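Local coordinates for D-alanyl-D-alanine carboxypeptidase (Penicillin binding protein) family protein (Francisella tularensis subsp. tularensis, PDB 6OSU) that probably trims cell-wall precursors by removing C-terminal D-alanine from their peptide side chains, as a penicillin-binding serine carboxypeptidase of the S11 family, at residues I28-I33 and L321-S326; S76-K79 and S84-T87; N158-N163 and G169-T174; R184-N189 and K195-K200; K218-K223 and D246-L251. One frame throughout, in Å; residues are numbered along the deposited sequence. Where two conformers were deposited one is given.

Contact 1 of 5, residues I28-I33 and L321-S326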
# COMPACT_ATOMS: atom_id res chain seq x y z
N ILE A 28 11.29 24.23 8.50
CA ILE A 28 10.25 23.63 9.33
C ILE A 28 10.40 22.12 9.25
O ILE A 28 10.24 21.53 8.17
CB ILE A 28 8.85 24.06 8.87
CG1 ILE A 28 8.83 25.55 8.55
CG2 ILE A 28 7.80 23.68 9.90
CD1 ILE A 28 8.25 26.43 9.64
N ARG A 29 10.72 21.48 10.38
CA ARG A 29 10.71 20.02 10.38
C ARG A 29 9.28 19.52 10.55
O ARG A 29 8.48 20.15 11.26
CB ARG A 29 11.59 19.45 11.49
CG ARG A 29 12.96 20.09 11.62
CD ARG A 29 14.08 19.06 11.79
NE ARG A 29 13.74 17.96 12.69
CZ ARG A 29 13.82 16.67 12.36
NH1 ARG A 29 14.24 16.32 11.15
NH2 ARG A 29 13.49 15.73 13.24
N PRO A 30 8.91 18.43 9.89
CA PRO A 30 7.58 17.85 10.12
C PRO A 30 7.44 17.38 11.56
O PRO A 30 8.33 16.72 12.10
CB PRO A 30 7.52 16.69 9.12
CG PRO A 30 8.55 17.01 8.08
CD PRO A 30 9.64 17.73 8.82
N ALA A 31 6.32 17.73 12.18
CA ALA A 31 6.10 17.38 13.58
C ALA A 31 5.76 15.90 13.71
O ALA A 31 5.09 15.32 12.84
CB ALA A 31 4.99 18.24 14.17
N ASN A 32 6.23 15.28 14.78
CA ASN A 32 5.94 13.88 15.04
C ASN A 32 4.47 13.72 15.37
O ASN A 32 4.00 14.20 16.41
CB ASN A 32 6.83 13.35 16.16
CG ASN A 32 7.89 12.39 15.67
OD1 ASN A 32 8.42 12.55 14.56
ND2 ASN A 32 8.20 11.38 16.47
N ILE A 33 3.73 13.05 14.49
CA ILE A 33 2.29 12.91 14.64
C ILE A 33 1.97 12.06 15.86
O ILE A 33 2.75 11.17 16.25
CB ILE A 33 1.68 12.32 13.35
CG1 ILE A 33 0.17 12.51 13.32
CG2 ILE A 33 2.05 10.85 13.21
CD1 ILE A 33 -0.25 13.84 12.73
N LEU A 321 -2.46 9.88 6.13
CA LEU A 321 -2.37 10.06 4.68
C LEU A 321 -2.30 11.54 4.31
O LEU A 321 -1.52 11.93 3.43
CB LEU A 321 -3.55 9.39 3.98
CG LEU A 321 -3.59 7.86 4.05
CD1 LEU A 321 -4.89 7.34 3.47
CD2 LEU A 321 -2.39 7.26 3.32
N ARG A 322 -3.11 12.37 4.96
CA ARG A 322 -3.07 13.81 4.69
C ARG A 322 -1.73 14.41 5.10
O ARG A 322 -1.19 15.28 4.40
CB ARG A 322 -4.22 14.50 5.43
CG ARG A 322 -4.34 15.98 5.16
CD ARG A 322 -5.36 16.62 6.10
NE ARG A 322 -6.35 15.66 6.58
CZ ARG A 322 -6.49 15.30 7.86
NH1 ARG A 322 -5.71 15.82 8.79
NH2 ARG A 322 -7.43 14.42 8.20
N TYR A 323 -1.19 13.96 6.23
CA TYR A 323 0.10 14.46 6.70
C TYR A 323 1.22 14.13 5.72
O TYR A 323 2.06 14.98 5.40
CB TYR A 323 0.38 13.89 8.09
CG TYR A 323 1.80 14.03 8.60
CD1 TYR A 323 2.24 15.20 9.19
CD2 TYR A 323 2.68 12.96 8.52
CE1 TYR A 323 3.53 15.32 9.66
CE2 TYR A 323 3.98 13.06 8.99
CZ TYR A 323 4.40 14.25 9.56
OH TYR A 323 5.69 14.35 10.03
N ALA A 324 1.24 12.89 5.21
CA ALA A 324 2.29 12.49 4.28
C ALA A 324 2.13 13.18 2.93
O ALA A 324 3.12 13.65 2.35
CB ALA A 324 2.29 10.97 4.11
N LEU A 325 0.90 13.26 2.42
CA LEU A 325 0.69 13.79 1.08
C LEU A 325 0.95 15.30 1.00
O LEU A 325 1.29 15.81 -0.07
CB LEU A 325 -0.73 13.48 0.61
CG LEU A 325 -1.03 12.03 0.24
CD1 LEU A 325 -2.53 11.77 0.22
CD2 LEU A 325 -0.42 11.69 -1.12
N SER A 326 0.79 16.02 2.11
CA SER A 326 0.89 17.47 2.10
C SER A 326 2.23 18.00 2.59
O SER A 326 2.51 19.19 2.39
CB SER A 326 -0.23 18.08 2.94
OG SER A 326 -0.03 17.80 4.31
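Tyr323 reaches out from helix 310-327 and lays the far end of its ring against Pro30 and Ala31, in the extended connection that leads to strand 39-44. With CG set opposite the backbone N (chi1 166°), its side chain projects off the helix so that the phenol reaches the passing chain. The hydroxyl end is in close quarters: OH of Tyr323 is 3.1 Å from CB of Pro30, and CZ of Tyr323 stands 4.0 Å from that same CB. The carbonyl of Ala31 approaches the same end, with O of Ala31 3.0 Å from OH of Tyr323, and both neighbours meet the ring obliquely. Ile33 flanks the nearer part of the ring more loosely, its CD1 4.5 Å from CD1 of Tyr323, and its side chain also rests on Lys319 and Leu320 one turn back along the helix. Farther along, Ser326 OG hydrogen-bonds to Arg322 O at 2.8 Å. Other residues of the helix, Leu321, Ala324 and Leu325, pack on strands of the sheet, while Tyr323 receives the N-terminal segment. The arrangement is a surface packing of an extended segment on helix 310-327, the last helix of the chain, which packs on the five-stranded antiparallel sheet of the penicillin-recognising fold.

Contact 2 of 5, residues S76-K79 and S84-T87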
# COMPACT_ATOMS: atom_id res chain seq x y z
N SER A 76 -1.47 -13.60 -7.93
CA SER A 76 -0.24 -14.22 -8.43
C SER A 76 -0.54 -15.42 -9.32
O SER A 76 0.10 -15.60 -10.36
CB SER A 76 0.65 -14.62 -7.26
OG SER A 76 1.57 -15.62 -7.65
N GLU A 77 -1.52 -16.24 -8.93
CA GLU A 77 -1.86 -17.40 -9.76
C GLU A 77 -2.51 -16.97 -11.07
O GLU A 77 -2.33 -17.64 -12.10
CB GLU A 77 -2.78 -18.34 -8.98
CG GLU A 77 -2.06 -19.05 -7.84
CD GLU A 77 -0.84 -19.81 -8.32
OE1 GLU A 77 -0.99 -20.74 -9.14
OE2 GLU A 77 0.29 -19.47 -7.89
N ILE A 78 -3.27 -15.88 -11.07
CA ILE A 78 -3.83 -15.36 -12.31
C ILE A 78 -2.71 -14.86 -13.22
O ILE A 78 -2.65 -15.22 -14.40
CB ILE A 78 -4.86 -14.25 -12.03
CG1 ILE A 78 -6.04 -14.80 -11.24
CG2 ILE A 78 -5.32 -13.62 -13.33
CD1 ILE A 78 -7.01 -13.73 -10.78
N LYS A 79 -1.80 -14.05 -12.67
CA LYS A 79 -0.68 -13.55 -13.46
C LYS A 79 0.17 -14.69 -14.01
O LYS A 79 0.73 -14.58 -15.11
CB LYS A 79 0.18 -12.61 -12.61
CG LYS A 79 1.50 -12.21 -13.26
CD LYS A 79 2.22 -11.12 -12.49
CE LYS A 79 2.12 -9.78 -13.20
NZ LYS A 79 3.03 -8.76 -12.61
N SER A 84 -7.57 -17.80 -13.99
CA SER A 84 -8.03 -16.61 -14.70
C SER A 84 -9.22 -16.03 -13.96
O SER A 84 -9.87 -16.71 -13.16
CB SER A 84 -8.40 -16.91 -16.15
OG SER A 84 -9.79 -17.12 -16.30
N TRP A 85 -9.49 -14.74 -14.21
CA TRP A 85 -10.66 -14.10 -13.63
C TRP A 85 -11.94 -14.82 -13.99
O TRP A 85 -12.91 -14.80 -13.22
CB TRP A 85 -10.73 -12.64 -14.08
CG TRP A 85 -9.59 -11.80 -13.62
CD1 TRP A 85 -8.56 -11.33 -14.37
CD2 TRP A 85 -9.36 -11.31 -12.28
NE1 TRP A 85 -7.70 -10.58 -13.60
CE2 TRP A 85 -8.17 -10.56 -12.31
CE3 TRP A 85 -10.05 -11.45 -11.07
CZ2 TRP A 85 -7.66 -9.94 -11.18
CZ3 TRP A 85 -9.54 -10.84 -9.95
CH2 TRP A 85 -8.35 -10.09 -10.01
N ASP A 86 -11.97 -15.48 -15.16
CA ASP A 86 -13.16 -16.15 -15.66
C ASP A 86 -13.37 -17.53 -15.06
O ASP A 86 -14.46 -18.09 -15.22
CB ASP A 86 -13.08 -16.29 -17.19
CG ASP A 86 -12.99 -14.95 -17.90
OD1 ASP A 86 -13.21 -13.91 -17.24
OD2 ASP A 86 -12.68 -14.94 -19.11
N THR A 87 -12.37 -18.10 -14.39
CA THR A 87 -12.47 -19.47 -13.89
C THR A 87 -13.63 -19.60 -12.91
O THR A 87 -13.84 -18.73 -12.05
CB THR A 87 -11.16 -19.89 -13.22
OG1 THR A 87 -10.10 -19.85 -14.18
CG2 THR A 87 -11.26 -21.29 -12.63
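Ser84 OG accepts a hydrogen bond from Asp86 N at 3.0 Å, forming an ST turn, and the backbone of Ser84 lies against Ile78 at the end of helix 66-79. Residues Ser84 to Thr87 make a type I beta turn, closed by Thr87 N to Ser84 O at 3.1 Å. Thr87 contributes its hydroxyl as well: Ser84 N donates to Thr87 OG1 at 3.3 Å, tying the two ends of the turn together a second time. This turn comes a few residues after the helix and leads into strand 88-90. Across the gap the contact is apolar and rests on Ile78, whose two branches divide the work. CG2 of Ile78 lies 4.3 Å from CA of Ser84 and also comes up to the pyrrole part of the Trp85 indole. The longer branch, with CG1 opposite the carbonyl carbon (chi1 -63°) and CD1 extended beyond it, rises over the benzene part of the indole. Val113 of helix 113-123 touches both Ile78 and Trp85, and Arg114 forms a cation-pi pair with the indole. CD1 of Ile78 stands 3.6 Å from the centroid of the six-membered ring of Trp85, only 6° off the ring normal, a CH-pi contact.

Contact 3 of 5, residues N158-N163 and G169-T174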
# COMPACT_ATOMS: atom_id res chain seq x y z
N ASN A 158 7.77 -10.83 10.56
CA ASN A 158 7.05 -10.88 11.82
C ASN A 158 5.57 -11.11 11.56
O ASN A 158 4.72 -10.37 12.06
CB ASN A 158 7.28 -9.59 12.62
CG ASN A 158 8.72 -9.41 13.03
OD1 ASN A 158 9.33 -10.30 13.61
ND2 ASN A 158 9.28 -8.25 12.71
N THR A 159 5.27 -12.15 10.79
CA THR A 159 3.91 -12.42 10.34
C THR A 159 3.69 -13.92 10.31
O THR A 159 4.52 -14.66 9.79
CB THR A 159 3.66 -11.82 8.95
OG1 THR A 159 3.52 -10.41 9.06
CG2 THR A 159 2.41 -12.41 8.32
N HIS A 160 2.57 -14.36 10.88
CA HIS A 160 2.19 -15.77 10.81
C HIS A 160 0.67 -15.85 10.77
O HIS A 160 0.00 -15.39 11.70
CB HIS A 160 2.74 -16.56 12.00
CG HIS A 160 2.45 -18.02 11.91
ND1 HIS A 160 3.21 -18.89 11.16
CD2 HIS A 160 1.46 -18.77 12.46
CE1 HIS A 160 2.71 -20.11 11.26
NE2 HIS A 160 1.65 -20.07 12.04
N PHE A 161 0.14 -16.45 9.71
CA PHE A 161 -1.29 -16.61 9.53
C PHE A 161 -1.72 -17.99 10.01
O PHE A 161 -1.01 -18.98 9.81
CB PHE A 161 -1.68 -16.41 8.07
CG PHE A 161 -1.36 -15.04 7.55
CD1 PHE A 161 -2.07 -13.94 8.00
CD2 PHE A 161 -0.37 -14.86 6.61
CE1 PHE A 161 -1.79 -12.67 7.52
CE2 PHE A 161 -0.08 -13.59 6.12
CZ PHE A 161 -0.79 -12.50 6.58
N ALA A 162 -2.89 -18.05 10.66
CA ALA A 162 -3.45 -19.31 11.13
C ALA A 162 -4.52 -19.85 10.20
O ALA A 162 -4.89 -21.03 10.32
CB ALA A 162 -4.04 -19.15 12.53
N ASN A 163 -5.03 -19.03 9.29
CA ASN A 163 -6.11 -19.41 8.39
C ASN A 163 -6.17 -18.39 7.26
O ASN A 163 -5.48 -17.37 7.30
CB ASN A 163 -7.45 -19.52 9.14
CG ASN A 163 -7.79 -18.27 9.92
OD1 ASN A 163 -7.56 -17.16 9.46
ND2 ASN A 163 -8.32 -18.46 11.12
N GLY A 169 -8.27 -17.35 16.55
CA GLY A 169 -7.95 -18.71 16.92
C GLY A 169 -6.59 -19.15 16.41
O GLY A 169 -6.21 -18.83 15.27
N GLY A 170 -5.83 -19.87 17.24
CA GLY A 170 -4.49 -20.31 16.88
C GLY A 170 -3.47 -19.19 16.93
O GLY A 170 -3.85 -18.03 17.15
N GLU A 171 -2.20 -19.50 16.73
CA GLU A 171 -1.18 -18.46 16.69
C GLU A 171 -1.34 -17.64 15.42
O GLU A 171 -1.42 -18.20 14.32
CB GLU A 171 0.22 -19.08 16.77
CG GLU A 171 1.35 -18.05 16.76
CD GLU A 171 2.72 -18.66 16.98
OE1 GLU A 171 3.55 -18.06 17.69
OE2 GLU A 171 2.95 -19.77 16.45
N GLN A 172 -1.37 -16.32 15.57
CA GLN A 172 -1.85 -15.45 14.51
C GLN A 172 -1.35 -14.04 14.79
O GLN A 172 -1.76 -13.44 15.79
CB GLN A 172 -3.38 -15.51 14.45
CG GLN A 172 -4.03 -14.97 13.20
CD GLN A 172 -5.54 -15.02 13.28
OE1 GLN A 172 -6.23 -14.06 12.90
NE2 GLN A 172 -6.07 -16.12 13.78
N TYR A 173 -0.50 -13.51 13.92
CA TYR A 173 0.00 -12.15 14.15
C TYR A 173 0.59 -11.57 12.87
O TYR A 173 0.92 -12.29 11.92
CB TYR A 173 1.05 -12.11 15.27
CG TYR A 173 2.23 -13.02 15.05
CD1 TYR A 173 3.29 -12.64 14.23
CD2 TYR A 173 2.30 -14.26 15.67
CE1 TYR A 173 4.38 -13.47 14.03
CE2 TYR A 173 3.38 -15.10 15.48
CZ TYR A 173 4.42 -14.70 14.66
OH TYR A 173 5.50 -15.53 14.47
N THR A 174 0.72 -10.25 12.88
CA THR A 174 1.45 -9.50 11.86
C THR A 174 1.87 -8.19 12.50
O THR A 174 1.67 -7.96 13.69
CB THR A 174 0.61 -9.27 10.60
OG1 THR A 174 1.41 -8.61 9.62
CG2 THR A 174 -0.60 -8.40 10.92
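His160 and Tyr173 form a single antiparallel beta bridge, a hydrogen-bonded pair that draws together the two arms of the long loop between helices 140-154 and 176-189. Its backbone bonds run from His160 N to Tyr173 O at 2.8 Å and from Tyr173 N to His160 O at 3.0 Å. CA-H...O contacts flank them, among them Gln172 CA to His160 O at 3.4 Å. Among the side-chain polar contacts, Thr159 and Thr174 run alongside each other with OG1 of Thr159 2.8 Å from OG1 of Thr174; Asp178 OD2 is a further partner of the Thr159 hydroxyl. Beyond the bridge, Gln172 NE2 is hydrogen-bonded to Leu167 O, which Asn163 ND2 shares, and more weakly to Gly169 O. Asn163 lies about 8 Å from Lys67, the predicted proton acceptor, side chain to side chain, so this end of the loop borders the probable active site. The Ala162 methyl meets the Glu171 carbonyl in van der Waals contact, CB to O 3.3 Å. Apolar packing follows: with CG of Tyr173 between its backbone N and carbonyl carbon (chi1 56°), the ring reaches across to 158-160, and CB of His160 stands over one face, 4.0 Å from the ring centroid, offset toward the rim.

Contact 4 of 5, residues R184-N189 and K195-K200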
# COMPACT_ATOMS: atom_id res chain seq x y z
N ARG A 184 2.58 -2.73 -0.53
CA ARG A 184 3.46 -2.18 -1.57
C ARG A 184 3.74 -3.21 -2.65
O ARG A 184 3.70 -2.90 -3.85
CB ARG A 184 4.76 -1.68 -0.95
CG ARG A 184 5.70 -1.01 -1.94
CD ARG A 184 6.95 -0.48 -1.26
NE ARG A 184 7.79 0.29 -2.17
CZ ARG A 184 9.02 -0.05 -2.53
NH1 ARG A 184 9.58 -1.16 -2.06
NH2 ARG A 184 9.71 0.72 -3.37
N SER A 185 4.02 -4.46 -2.26
CA SER A 185 4.22 -5.52 -3.24
C SER A 185 2.96 -5.74 -4.08
O SER A 185 3.04 -5.96 -5.29
CB SER A 185 4.63 -6.81 -2.54
OG SER A 185 4.84 -7.85 -3.46
N TYR A 186 1.79 -5.66 -3.44
CA TYR A 186 0.53 -5.86 -4.14
C TYR A 186 0.32 -4.80 -5.21
O TYR A 186 -0.01 -5.12 -6.37
CB TYR A 186 -0.62 -5.86 -3.13
CG TYR A 186 -1.88 -6.58 -3.56
CD1 TYR A 186 -2.48 -7.50 -2.71
CD2 TYR A 186 -2.47 -6.31 -4.78
CE1 TYR A 186 -3.64 -8.15 -3.08
CE2 TYR A 186 -3.63 -6.96 -5.16
CZ TYR A 186 -4.21 -7.88 -4.31
OH TYR A 186 -5.36 -8.53 -4.68
N ILE A 187 0.50 -3.52 -4.85
CA ILE A 187 0.35 -2.43 -5.82
C ILE A 187 1.25 -2.66 -7.02
O ILE A 187 0.87 -2.43 -8.17
CB ILE A 187 0.67 -1.08 -5.16
CG1 ILE A 187 -0.03 -0.93 -3.82
CG2 ILE A 187 0.28 0.06 -6.08
CD1 ILE A 187 -1.47 -1.05 -3.93
N TYR A 188 2.48 -3.11 -6.76
CA TYR A 188 3.49 -3.17 -7.81
C TYR A 188 3.27 -4.37 -8.73
O TYR A 188 3.28 -4.22 -9.95
CB TYR A 188 4.88 -3.22 -7.16
CG TYR A 188 6.00 -3.40 -8.15
CD1 TYR A 188 6.45 -2.34 -8.92
CD2 TYR A 188 6.62 -4.64 -8.31
CE1 TYR A 188 7.49 -2.50 -9.83
CE2 TYR A 188 7.65 -4.81 -9.21
CZ TYR A 188 8.08 -3.74 -9.97
OH TYR A 188 9.10 -3.92 -10.87
N ASN A 189 3.06 -5.55 -8.15
CA ASN A 189 3.00 -6.76 -8.96
C ASN A 189 1.64 -6.98 -9.59
O ASN A 189 1.56 -7.59 -10.66
CB ASN A 189 3.39 -7.97 -8.10
CG ASN A 189 4.86 -7.98 -7.73
OD1 ASN A 189 5.21 -7.72 -6.57
ND2 ASN A 189 5.72 -8.26 -8.69
N LYS A 195 -7.12 -2.83 -8.44
CA LYS A 195 -8.23 -1.93 -8.74
C LYS A 195 -9.53 -2.36 -8.08
O LYS A 195 -10.42 -1.53 -7.89
CB LYS A 195 -8.44 -1.83 -10.26
CG LYS A 195 -7.28 -1.18 -11.01
CD LYS A 195 -7.59 -1.10 -12.50
CE LYS A 195 -6.35 -0.72 -13.30
NZ LYS A 195 -6.20 -1.58 -14.52
N VAL A 196 -9.66 -3.64 -7.71
CA VAL A 196 -10.89 -4.13 -7.11
C VAL A 196 -11.14 -3.46 -5.76
O VAL A 196 -12.29 -3.27 -5.35
CB VAL A 196 -10.85 -5.66 -6.97
CG1 VAL A 196 -12.16 -6.19 -6.40
CG2 VAL A 196 -10.56 -6.31 -8.31
N TYR A 197 -10.07 -3.07 -5.06
CA TYR A 197 -10.24 -2.49 -3.73
C TYR A 197 -10.91 -1.13 -3.77
O TYR A 197 -11.37 -0.65 -2.72
CB TYR A 197 -8.88 -2.39 -3.03
CG TYR A 197 -8.35 -3.74 -2.58
CD1 TYR A 197 -8.91 -4.39 -1.49
CD2 TYR A 197 -7.30 -4.35 -3.25
CE1 TYR A 197 -8.44 -5.61 -1.07
CE2 TYR A 197 -6.82 -5.58 -2.83
CZ TYR A 197 -7.39 -6.21 -1.74
OH TYR A 197 -6.92 -7.43 -1.32
N ASP A 198 -11.00 -0.50 -4.93
CA ASP A 198 -11.67 0.79 -5.07
C ASP A 198 -13.17 0.64 -5.32
O ASP A 198 -13.87 1.66 -5.41
CB ASP A 198 -11.02 1.61 -6.19
CG ASP A 198 -11.39 3.08 -6.13
OD1 ASP A 198 -11.31 3.68 -5.03
OD2 ASP A 198 -11.76 3.65 -7.18
N ASP A 199 -13.68 -0.59 -5.43
CA ASP A 199 -15.11 -0.79 -5.64
C ASP A 199 -15.91 -0.25 -4.45
O ASP A 199 -15.61 -0.57 -3.30
CB ASP A 199 -15.42 -2.28 -5.84
CG ASP A 199 -14.96 -2.80 -7.18
OD1 ASP A 199 -14.32 -2.04 -7.94
OD2 ASP A 199 -15.25 -3.98 -7.49
N LYS A 200 -16.92 0.56 -4.75
CA LYS A 200 -17.72 1.16 -3.68
C LYS A 200 -18.61 0.13 -2.99
O LYS A 200 -18.93 0.29 -1.81
CB LYS A 200 -18.58 2.30 -4.24
CG LYS A 200 -17.79 3.36 -5.00
CD LYS A 200 -17.02 4.27 -4.05
CE LYS A 200 -15.52 4.22 -4.34
NZ LYS A 200 -15.23 4.46 -5.79
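Beside the predicted active site, Tyr186 of helix 176-189 and Tyr197 of the turn before strand 201-205 form a buried T-shaped (edge-to-face) pair. The edge of Tyr197 points at the face of Tyr186, with centroids 5.6 Å apart and planes at 76°. CE2 of Tyr197 does most of the touching and lies 3.8 Å from CZ of Tyr186. OH of Tyr197 continues the approach, 3.8 Å from CE1 of Tyr186, so the outer parts of both phenols share the contact. Tyr186 has its CG opposite the backbone N (chi1 -157°), which carries the ring off the helix toward the turn. In the penicillin-recognising fold the catalytic cleft lies between a helical region and a five-stranded antiparallel sheet, and this pair occupies that junction: Met277 of edge strand 274-282 touches both rings, and Asp121 of helix 113-123 touches Tyr197. The side chain of Tyr197 comes within about 4 Å of that of Lys278, a predicted substrate-binding residue, and about 6 Å of that of Lys67. The buried hydroxyls converge on Ser71 of helix 66-79, since Tyr186 OH is hydrogen-bonded to Ser71 OG and Tyr197 OH bonds weakly to the same atom. Backbone bonds that span Tyr197 hold the turn: Asp198 N to Lys195 O at 3.2 Å and Asp199 N to Val196 O at 3.0 Å.

Contact 5 of 5, residues K218-K223 and D246-L251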
# COMPACT_ATOMS: atom_id res chain seq x y z
N LYS A 218 -27.60 1.95 -11.15
CA LYS A 218 -28.01 3.35 -11.19
C LYS A 218 -28.76 3.70 -12.46
O LYS A 218 -29.51 4.69 -12.47
CB LYS A 218 -26.79 4.25 -11.02
CG LYS A 218 -26.15 4.18 -9.64
CD LYS A 218 -24.82 4.93 -9.60
CE LYS A 218 -24.06 4.68 -8.30
NZ LYS A 218 -24.47 5.60 -7.19
N GLN A 219 -28.59 2.93 -13.54
CA GLN A 219 -29.39 3.15 -14.74
C GLN A 219 -30.83 2.71 -14.52
O GLN A 219 -31.77 3.44 -14.85
CB GLN A 219 -28.79 2.39 -15.92
CG GLN A 219 -27.42 2.86 -16.36
CD GLN A 219 -26.92 2.09 -17.57
OE1 GLN A 219 -27.71 1.55 -18.34
NE2 GLN A 219 -25.61 2.03 -17.74
N CYS A 220 -31.03 1.51 -13.98
CA CYS A 220 -32.37 0.97 -13.81
C CYS A 220 -33.00 1.43 -12.50
O CYS A 220 -34.20 1.72 -12.45
CB CYS A 220 -32.34 -0.55 -13.86
SG CYS A 220 -31.60 -1.23 -15.36
N LEU A 221 -32.20 1.52 -11.44
CA LEU A 221 -32.66 1.80 -10.08
C LEU A 221 -33.76 0.80 -9.70
O LEU A 221 -34.92 1.18 -9.57
CB LEU A 221 -33.17 3.24 -9.96
CG LEU A 221 -32.11 4.34 -10.01
CD1 LEU A 221 -32.74 5.68 -10.34
CD2 LEU A 221 -31.35 4.41 -8.69
N PRO A 222 -33.42 -0.48 -9.53
CA PRO A 222 -34.46 -1.47 -9.24
C PRO A 222 -35.05 -1.26 -7.86
O PRO A 222 -34.48 -0.60 -6.99
CB PRO A 222 -33.71 -2.81 -9.31
CG PRO A 222 -32.41 -2.50 -10.00
CD PRO A 222 -32.09 -1.09 -9.62
N LYS A 223 -36.23 -1.85 -7.66
CA LYS A 223 -36.92 -1.80 -6.38
C LYS A 223 -36.74 -3.13 -5.67
O LYS A 223 -37.09 -4.18 -6.22
CB LYS A 223 -38.40 -1.48 -6.57
CG LYS A 223 -39.17 -1.30 -5.27
CD LYS A 223 -39.84 0.07 -5.23
CE LYS A 223 -40.82 0.17 -4.07
NZ LYS A 223 -41.59 1.44 -4.11
N ASP A 246 -35.40 -3.87 -21.33
CA ASP A 246 -35.25 -5.32 -21.28
C ASP A 246 -33.93 -5.72 -20.64
O ASP A 246 -33.84 -6.80 -20.03
CB ASP A 246 -35.38 -5.92 -22.67
CG ASP A 246 -35.22 -7.44 -22.68
OD1 ASP A 246 -35.75 -8.10 -21.76
OD2 ASP A 246 -34.58 -7.97 -23.60
N LYS A 247 -32.89 -4.89 -20.77
CA LYS A 247 -31.64 -5.18 -20.07
C LYS A 247 -31.80 -4.99 -18.57
O LYS A 247 -31.13 -5.67 -17.79
CB LYS A 247 -30.51 -4.33 -20.63
CG LYS A 247 -30.14 -3.10 -19.81
CD LYS A 247 -28.72 -2.66 -20.14
CE LYS A 247 -28.46 -1.23 -19.69
NZ LYS A 247 -27.12 -0.76 -20.13
N CYS A 248 -32.69 -4.09 -18.15
CA CYS A 248 -33.07 -4.04 -16.74
C CYS A 248 -33.81 -5.30 -16.33
O CYS A 248 -33.68 -5.75 -15.18
CB CYS A 248 -33.94 -2.81 -16.47
SG CYS A 248 -33.12 -1.22 -16.72
N ASN A 249 -34.57 -5.90 -17.25
CA ASN A 249 -35.33 -7.10 -16.91
C ASN A 249 -34.45 -8.33 -16.84
O ASN A 249 -34.74 -9.26 -16.07
CB ASN A 249 -36.46 -7.31 -17.93
CG ASN A 249 -37.63 -6.38 -17.69
OD1 ASN A 249 -37.95 -5.54 -18.53
ND2 ASN A 249 -38.29 -6.54 -16.55
N LYS A 250 -33.37 -8.37 -17.62
CA LYS A 250 -32.46 -9.51 -17.59
C LYS A 250 -31.49 -9.44 -16.42
O LYS A 250 -31.20 -10.46 -15.78
CB LYS A 250 -31.68 -9.60 -18.91
CG LYS A 250 -30.74 -10.80 -18.99
CD LYS A 250 -29.75 -10.66 -20.15
CE LYS A 250 -30.45 -10.70 -21.50
NZ LYS A 250 -30.81 -12.09 -21.89
N LEU A 251 -30.97 -8.25 -16.12
CA LEU A 251 -30.02 -8.09 -15.02
C LEU A 251 -30.71 -8.12 -13.67
O LEU A 251 -30.13 -8.59 -12.69
CB LEU A 251 -29.24 -6.79 -15.18
CG LEU A 251 -28.38 -6.66 -16.44
CD1 LEU A 251 -27.80 -5.26 -16.55
CD2 LEU A 251 -27.27 -7.70 -16.43
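Lys247, on helix 242-251, stretches its side chain across to Gln219 near the end of helix 214-220. Its chain is extended beyond CG and crosses that of Gln219 at about a right angle, so the ammonium group arrives at the amide oxygen: NZ of Lys247 donates to OE1 of Gln219 at 3.0 Å. The donor comes in at 126° to the C=O bond and lies somewhat off the carbonyl plane. Asp216, a turn earlier on the helix of Gln219, offers the same ammonium group a long and weak ion pair. Next comes Cys248, joined covalently to Cys220 by an SG-SG bond of 2.0 Å. The torsion about that bond is -88°, close to the relaxed right angle for a disulfide, and its negative sign gives the bridge a left-handed sense. Each SG lies opposite its own carbonyl carbon (chi1 -56° for Cys220), and the CA atoms of Cys220 and Cys248 are 5.8 Å apart. Leu251 closes the segment, and its side chain touches Asp216 of the first helix. Cys220 is the last helical residue before Leu221 takes a positive phi, and its backbone is hydrogen-bonded to Thr236. The whole is a disulfide cross-link between two short peripheral helices, away from the predicted catalytic residues, with the centre of the contact about 36 Å from the centre of the chain.

How the contacts relate
From the N terminus, residues 28-33 open the widest loop, which contact 1 closes where that segment meets helix 310-327; the other four contacts all nest inside it. Those four follow in series without crossing. Contact 2 closes a tight loop after helix 66-79, contact 3 pinches the connection between helices 140-154 and 176-189, contact 4 folds the chain back after helix 176-189, and contact 5 staples helices 214-220 and 242-251. Contacts 2 and 4 touch through a probable hydrogen bond from Lys79 NZ to Asn189 O, linking the ends of helices 66-79 and 176-189. Contacts 1 and 5 are the most distant, with centres about 46 Å apart.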